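Local coordinates for Dye-decolorizing peroxidase tfu_3078 (Thermobifida fusca, PDB 5FW4), which uses a non-covalently bound heme b and hydrogen peroxide to oxidise a wide range of compounds, anthraquinone dyes above all, at residues S275-R280 with A410-P415; L348-F353 with F386-R391. All coordinates share one frame; numbering follows the deposited sequence.

Interaction 1: S275-R280 with A410-P415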
loop_
_atom_site.group_PDB
_atom_site.type_symbol
_atom_site.label_atom_id
_atom_site.label_comp_id
_atom_site.label_asym_id
_atom_site.label_seq_id
_atom_site.Cartn_x
_atom_site.Cartn_y
_atom_site.Cartn_z
ATOM N N SER A 275 11.555 -3.687 -24.942
ATOM C CA SER A 275 12.077 -2.581 -24.143
ATOM C C SER A 275 12.754 -3.150 -22.902
ATOM O O SER A 275 12.436 -4.258 -22.467
ATOM C CB SER A 275 10.961 -1.596 -23.749
ATOM O OG SER A 275 11.479 -0.392 -23.141
ATOM N N TYR A 276 13.692 -2.376 -22.351
ATOM C CA TYR A 276 14.410 -2.758 -21.149
ATOM C C TYR A 276 13.990 -1.858 -19.984
ATOM O O TYR A 276 13.961 -0.613 -20.105
ATOM C CB TYR A 276 15.903 -2.676 -21.358
ATOM C CG TYR A 276 16.431 -3.715 -22.315
ATOM C CD1 TYR A 276 16.782 -4.988 -21.865
ATOM C CD2 TYR A 276 16.551 -3.446 -23.673
ATOM C CE1 TYR A 276 17.241 -5.953 -22.738
ATOM C CE2 TYR A 276 17.024 -4.407 -24.558
ATOM C CZ TYR A 276 17.369 -5.664 -24.083
ATOM O OH TYR A 276 17.847 -6.633 -24.955
ATOM N N LEU A 277 13.663 -2.517 -18.880
ATOM C CA LEU A 277 13.253 -1.902 -17.632
ATOM C C LEU A 277 14.388 -1.944 -16.620
ATOM O O LEU A 277 14.880 -3.025 -16.260
ATOM C CB LEU A 277 12.034 -2.648 -17.036
ATOM C CG LEU A 277 11.609 -2.227 -15.620
ATOM C CD1 LEU A 277 11.077 -0.819 -15.593
ATOM C CD2 LEU A 277 10.557 -3.183 -15.056
ATOM N N VAL A 278 14.831 -0.762 -16.171
ATOM C CA VAL A 278 15.643 -0.692 -14.993
ATOM C C VAL A 278 14.744 -0.290 -13.845
ATOM O O VAL A 278 14.077 0.771 -13.900
ATOM C CB VAL A 278 16.814 0.310 -15.114
ATOM C CG1 VAL A 278 17.540 0.401 -13.792
ATOM C CG2 VAL A 278 17.762 -0.107 -16.229
ATOM N N VAL A 279 14.720 -1.124 -12.802
ATOM C CA VAL A 279 13.985 -0.785 -11.595
ATOM C C VAL A 279 14.953 -0.532 -10.469
ATOM O O VAL A 279 15.913 -1.286 -10.254
ATOM C CB VAL A 279 12.893 -1.819 -11.212
ATOM C CG1 VAL A 279 13.426 -3.215 -11.224
ATOM C CG2 VAL A 279 12.287 -1.510 -9.855
ATOM N N ARG A 280 14.702 0.549 -9.743
ATOM C CA ARG A 280 15.500 0.858 -8.575
ATOM C C ARG A 280 14.556 1.195 -7.426
ATOM O O ARG A 280 13.612 1.989 -7.590
ATOM C CB ARG A 280 16.451 2.046 -8.890
ATOM C CG ARG A 280 17.356 1.865 -10.100
ATOM C CD ARG A 280 18.545 0.939 -9.823
ATOM N NE ARG A 280 19.622 1.675 -9.145
ATOM C CZ ARG A 280 20.897 1.318 -9.070
ATOM N NH1 ARG A 280 21.340 0.208 -9.634
ATOM N NH2 ARG A 280 21.757 2.127 -8.443
ATOM N N ALA A 410 17.247 -3.892 -10.410
ATOM C CA ALA A 410 17.118 -4.988 -11.374
ATOM C C ALA A 410 16.921 -4.479 -12.792
ATOM O O ALA A 410 16.378 -3.385 -13.013
ATOM C CB ALA A 410 15.956 -5.877 -10.975
ATOM N N LEU A 411 17.413 -5.266 -13.734
ATOM C CA LEU A 411 17.226 -5.037 -15.154
ATOM C C LEU A 411 16.363 -6.177 -15.707
ATOM O O LEU A 411 16.716 -7.326 -15.532
ATOM C CB LEU A 411 18.576 -5.089 -15.851
ATOM C CG LEU A 411 18.634 -5.053 -17.393
ATOM C CD1 LEU A 411 17.933 -3.856 -18.025
ATOM C CD2 LEU A 411 20.079 -5.041 -17.841
ATOM N N PHE A 412 15.274 -5.848 -16.388
ATOM C CA PHE A 412 14.492 -6.854 -17.115
ATOM C C PHE A 412 14.322 -6.527 -18.579
ATOM O O PHE A 412 14.082 -5.376 -18.952
ATOM C CB PHE A 412 13.144 -7.044 -16.443
ATOM C CG PHE A 412 13.248 -7.498 -15.034
ATOM C CD1 PHE A 412 13.552 -8.829 -14.743
ATOM C CD2 PHE A 412 13.026 -6.623 -13.993
ATOM C CE1 PHE A 412 13.636 -9.266 -13.432
ATOM C CE2 PHE A 412 13.107 -7.061 -12.678
ATOM C CZ PHE A 412 13.402 -8.388 -12.402
ATOM N N ALA A 413 14.436 -7.556 -19.410
ATOM C CA ALA A 413 14.111 -7.454 -20.813
ATOM C C ALA A 413 12.640 -7.730 -20.924
ATOM O O ALA A 413 12.175 -8.748 -20.400
ATOM C CB ALA A 413 14.928 -8.475 -21.631
ATOM N N VAL A 414 11.906 -6.830 -21.575
ATOM C CA VAL A 414 10.465 -6.943 -21.717
ATOM C C VAL A 414 10.203 -7.096 -23.210
ATOM O O VAL A 414 10.264 -6.114 -23.972
ATOM C CB VAL A 414 9.763 -5.715 -21.089
ATOM C CG1 VAL A 414 8.289 -5.654 -21.436
ATOM C CG2 VAL A 414 9.991 -5.703 -19.567
ATOM N N PRO A 415 9.940 -8.343 -23.653
ATOM C CA PRO A 415 9.840 -8.568 -25.086
ATOM C C PRO A 415 8.524 -8.122 -25.684
ATOM O O PRO A 415 7.515 -8.047 -24.984
ATOM C CB PRO A 415 9.977 -10.086 -25.209
ATOM C CG PRO A 415 9.371 -10.583 -23.937
ATOM C CD PRO A 415 9.814 -9.609 -22.899
#
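The ring of Tyr276 meets Ala413 obliquely, with CE1 3.6 Å from Ala413 CB; the single methyl of alanine lets the ring lie close to the neighbouring strand. CG of Tyr276 stands anti to its carbonyl carbon (chi1 -68°), which sets the ring beside Ala413, with Leu411 CD1 still near its CB end. That methyl approaches Tyr276 CB at 4.1 Å and also meets Val278 CG2, so one methyl touches both neighbours on that face. The side chains of Val278 and Leu411 cross obliquely.

The other face carries Ser275, Leu277, Val279, Ala410, Phe412 and Val414. Here Val279 CG1 lies between the backbone N and the carbonyl carbon (chi1 49°), a position from which it reaches the edge of the Phe412 ring, near the ring plane, at CE2. The small Ala410 leaves Val279 CG1 close to its CB, at 3.7 Å. Leu277 CD2 comes to the same ring obliquely. Large apolar side chains suit Leu277, Phe412 and Val414, which pack on Met185 of strand 184-190, while the buried hydroxyl of Ser275 is satisfied by Ile258 O.

Between the faces, the two strands run antiparallel in unbroken register. The hydrogen-bonded pairs Ser275-Val414, Leu277-Phe412 and Val279-Ala410 each give two backbone bonds, among them Leu277 N to Phe412 O at 2.9 Å, nearly straight at 171°. Strand 369-379 flanks 275-280 on its other side, which makes this pairing part of the four-stranded antiparallel sheet of the C-terminal ferredoxin-like half of a DyP-type peroxidase.

Interaction 2: L348-F353 with F386-R391. With HEM (protoporphyrin IX containing Fe), chain C.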
loop_
_atom_site.group_PDB
_atom_site.type_symbol
_atom_site.label_atom_id
_atom_site.label_comp_id
_atom_site.label_asym_id
_atom_site.label_seq_id
_atom_site.Cartn_x
_atom_site.Cartn_y
_atom_site.Cartn_z
ATOM N N LEU A 348 25.350 12.861 -23.622
ATOM C CA LEU A 348 25.505 12.451 -25.009
ATOM C C LEU A 348 24.165 11.958 -25.574
ATOM O O LEU A 348 24.117 10.993 -26.320
ATOM C CB LEU A 348 26.598 11.367 -25.132
ATOM C CG LEU A 348 28.071 11.724 -24.824
ATOM C CD1 LEU A 348 28.987 10.507 -25.014
ATOM C CD2 LEU A 348 28.577 12.879 -25.676
ATOM N N GLY A 349 23.086 12.633 -25.210
ATOM C CA GLY A 349 21.779 12.344 -25.755
ATOM C C GLY A 349 21.049 11.167 -25.104
ATOM O O GLY A 349 19.967 10.818 -25.551
ATOM N N ALA A 350 21.630 10.576 -24.053
ATOM C CA ALA A 350 20.985 9.489 -23.293
ATOM C C ALA A 350 19.605 9.934 -22.830
ATOM O O ALA A 350 19.442 11.028 -22.300
ATOM C CB ALA A 350 21.842 9.088 -22.099
ATOM N N ARG A 351 18.608 9.087 -23.056
ATOM C CA ARG A 351 17.227 9.427 -22.802
ATOM C C ARG A 351 16.490 8.161 -22.325
ATOM O O ARG A 351 16.875 7.058 -22.664
ATOM C CB ARG A 351 16.610 9.983 -24.088
ATOM C CG ARG A 351 15.314 10.767 -23.941
ATOM C CD ARG A 351 14.821 11.240 -25.316
ATOM N NE ARG A 351 15.840 12.063 -25.969
ATOM C CZ ARG A 351 16.005 13.374 -25.771
ATOM N NH1 ARG A 351 15.209 14.037 -24.954
ATOM N NH2 ARG A 351 16.978 14.026 -26.392
ATOM N N MET A 352 15.493 8.343 -21.473
ATOM C CA MET A 352 14.702 7.218 -20.958
ATOM C C MET A 352 13.305 7.724 -20.698
ATOM O O MET A 352 13.066 8.924 -20.689
ATOM C CB MET A 352 15.342 6.640 -19.686
ATOM C CG MET A 352 15.174 7.494 -18.429
ATOM S SD MET A 352 16.441 7.191 -17.203
ATOM C CE MET A 352 17.823 8.128 -17.921
ATOM N N PHE A 353 12.387 6.792 -20.499
ATOM C CA PHE A 353 11.013 7.077 -20.127
ATOM C C PHE A 353 10.841 6.580 -18.700
ATOM O O PHE A 353 10.986 5.409 -18.430
ATOM C CB PHE A 353 10.052 6.348 -21.084
ATOM C CG PHE A 353 8.603 6.401 -20.688
ATOM C CD1 PHE A 353 7.950 7.610 -20.523
ATOM C CD2 PHE A 353 7.886 5.223 -20.481
ATOM C CE1 PHE A 353 6.605 7.654 -20.174
ATOM C CE2 PHE A 353 6.547 5.266 -20.117
ATOM C CZ PHE A 353 5.913 6.474 -19.958
ATOM N N PHE A 386 19.406 4.725 -18.906
ATOM C CA PHE A 386 19.713 4.711 -17.472
ATOM C C PHE A 386 21.206 4.742 -17.078
ATOM O O PHE A 386 21.576 5.533 -16.181
ATOM C CB PHE A 386 19.093 3.477 -16.808
ATOM C CG PHE A 386 19.393 3.364 -15.357
ATOM C CD1 PHE A 386 18.640 4.078 -14.437
ATOM C CD2 PHE A 386 20.390 2.526 -14.896
ATOM C CE1 PHE A 386 18.902 3.978 -13.078
ATOM C CE2 PHE A 386 20.648 2.402 -13.528
ATOM C CZ PHE A 386 19.901 3.146 -12.621
ATOM N N ILE A 387 22.049 3.903 -17.707
ATOM C CA ILE A 387 23.427 3.730 -17.224
ATOM C C ILE A 387 24.268 5.020 -17.296
ATOM O O ILE A 387 24.878 5.407 -16.311
ATOM C CB ILE A 387 24.247 2.676 -17.986
ATOM C CG1 ILE A 387 23.563 1.297 -18.023
ATOM C CG2 ILE A 387 25.630 2.557 -17.358
ATOM C CD1 ILE A 387 23.298 0.777 -16.680
ATOM N N PRO A 388 24.344 5.633 -18.465
ATOM C CA PRO A 388 25.223 6.829 -18.482
ATOM C C PRO A 388 24.692 7.909 -17.565
ATOM O O PRO A 388 25.461 8.598 -16.897
ATOM C CB PRO A 388 25.234 7.249 -19.959
ATOM C CG PRO A 388 24.060 6.559 -20.592
ATOM C CD PRO A 388 23.812 5.307 -19.801
ATOM N N VAL A 389 23.381 8.019 -17.484
ATOM C CA VAL A 389 22.746 9.063 -16.685
ATOM C C VAL A 389 22.987 8.844 -15.207
ATOM O O VAL A 389 23.375 9.783 -14.482
ATOM C CB VAL A 389 21.255 9.175 -16.995
ATOM C CG1 VAL A 389 20.529 10.132 -16.058
ATOM C CG2 VAL A 389 21.060 9.580 -18.437
ATOM N N GLN A 390 22.790 7.618 -14.744
ATOM C CA GLN A 390 23.014 7.349 -13.332
ATOM C C GLN A 390 24.471 7.535 -12.960
ATOM O O GLN A 390 24.746 7.963 -11.843
ATOM C CB GLN A 390 22.569 5.947 -12.922
ATOM C CG GLN A 390 22.958 5.560 -11.499
ATOM C CD GLN A 390 22.273 6.355 -10.403
ATOM O OE1 GLN A 390 22.550 6.145 -9.222
ATOM N NE2 GLN A 390 21.385 7.254 -10.767
ATOM N N ARG A 391 25.374 7.176 -13.876
ATOM C CA ARG A 391 26.815 7.341 -13.676
ATOM C C ARG A 391 27.155 8.821 -13.498
ATOM O O ARG A 391 27.940 9.157 -12.632
ATOM C CB ARG A 391 27.614 6.761 -14.857
ATOM C CG ARG A 391 29.021 6.308 -14.493
ATOM C CD ARG A 391 29.841 5.883 -15.705
ATOM N NE ARG A 391 29.314 4.705 -16.413
ATOM C CZ ARG A 391 29.542 3.436 -16.089
ATOM N NH1 ARG A 391 30.270 3.117 -15.025
ATOM N NH2 ARG A 391 29.021 2.467 -16.835
HETATM C CHA HEM C . 13.886 14.535 -13.777
HETATM C CHB HEM C . 13.096 13.392 -9.138
HETATM C CHC HEM C . 16.061 9.607 -9.642
HETATM C CHD HEM C . 16.633 10.599 -14.346
HETATM C C1A HEM C . 13.426 14.535 -12.483
HETATM C C2A HEM C . 12.588 15.537 -11.955
HETATM C C3A HEM C . 12.390 15.224 -10.650
HETATM C C4A HEM C . 13.081 14.040 -10.368
HETATM C CMA HEM C . 11.544 15.956 -9.678
HETATM C CAA HEM C . 12.063 16.749 -12.682
HETATM C CBA HEM C . 10.704 16.527 -13.336
HETATM C CGA HEM C . 10.812 15.629 -14.533
HETATM O O1A HEM C . 10.375 14.450 -14.433
HETATM O O2A HEM C . 11.319 16.064 -15.597
HETATM C C1B HEM C . 13.863 12.240 -8.886
HETATM C C2B HEM C . 13.917 11.595 -7.627
HETATM C C3B HEM C . 14.748 10.515 -7.746
HETATM C C4B HEM C . 15.188 10.526 -9.142
HETATM C CMB HEM C . 13.164 12.030 -6.402
HETATM C CAB HEM C . 15.123 9.467 -6.790
HETATM C CBB HEM C . 14.521 9.287 -5.614
HETATM C C1C HEM C . 16.477 9.536 -10.951
HETATM C C2C HEM C . 17.305 8.556 -11.455
HETATM C C3C HEM C . 17.450 8.834 -12.809
HETATM C C4C HEM C . 16.711 10.003 -13.103
HETATM C CMC HEM C . 17.859 7.442 -10.605
HETATM C CAC HEM C . 18.239 8.220 -13.867
HETATM C CBC HEM C . 19.272 7.473 -13.630
HETATM C C1D HEM C . 15.892 11.781 -14.516
HETATM C C2D HEM C . 15.831 12.441 -15.826
HETATM C C3D HEM C . 15.071 13.547 -15.658
HETATM C C4D HEM C . 14.697 13.547 -14.247
HETATM C CMD HEM C . 16.457 11.987 -17.134
HETATM C CAD HEM C . 14.699 14.546 -16.736
HETATM C CBD HEM C . 15.863 15.524 -16.919
HETATM C CGD HEM C . 15.598 16.451 -18.085
HETATM O O1D HEM C . 15.779 16.099 -19.268
HETATM O O2D HEM C . 15.165 17.599 -17.847
HETATM N NA HEM C . 13.730 13.623 -11.492
HETATM N NB HEM C . 14.624 11.571 -9.750
HETATM N NC HEM C . 16.164 10.419 -11.948
HETATM N ND HEM C . 15.196 12.465 -13.572
HETATM FE FE HEM C . 14.967 12.078 -11.725
#
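Gln390 CB, one helical turn on, lies over the rim of one face of the Phe386 ring, 3.9 Å above the plane. Heme CBC approaches the same ring obliquely, 3.5 Å from CD1 of Phe386. The bond to CB of Phe386 leads away from the 348-353 loop, and CG, anti to the backbone N (chi1 178°), brings the ring to the vinyl carbon CBC, where a flat apolar group suits the porphyrin rim. Gln390 also follows that rim, its NE2 3.5 Å from heme CMC.

Loop and helix meet through aliphatic groups. Met352 and Val389 reach toward each other tip to tip, and CE of Met352 ends 3.6 Å from CG2 of Val389. A bend at chi3 (78°) turns this methyl to the helix while SD remains 3.9 Å from heme CAC; an unbranched, flexible thioether can serve both neighbours. An alanine in place of Met352 would probably open a gap between loop and helix, leaving Val389 CG2 and the vinyl carbon CAC without this packing partner. Val389 divides its branches: CG1 lies 3.7 Å from heme CAC, whereas CG2 faces the loop. Farther along, the small Ala350 lets the loop come close, its CB 3.7 Å from Pro388 CG. Met352, Phe386 and Val389 thus form a largely apolar wall, with the amide of Gln390 at the methyl CMC, along the vinyl-bearing rim of the heme pocket.

In the fold
Interactions 1 and 2 have centres 14 Å apart and touch directly: Val278 CG1 lies 3.7 Å from Phe386 CE2, and Arg280 NE is 3.8 Å from Phe386 CZ. Phe386 thus stands between the sheet and the heme, to which Val278 itself comes within about 7 Å. Both segments of interaction 2 fall in the chain between the two strands paired in interaction 1, and helix 386-395 leads into strand 404-414. The amide of Gln379 links them, giving NE2 to Tyr276 O and taking Phe386 N on OE1. The side chain of Val389 is about 7 Å from that of His338, the inferred proximal iron ligand, and that of Met352 about 10 Å from that of Asp242, the inferred proton acceptor.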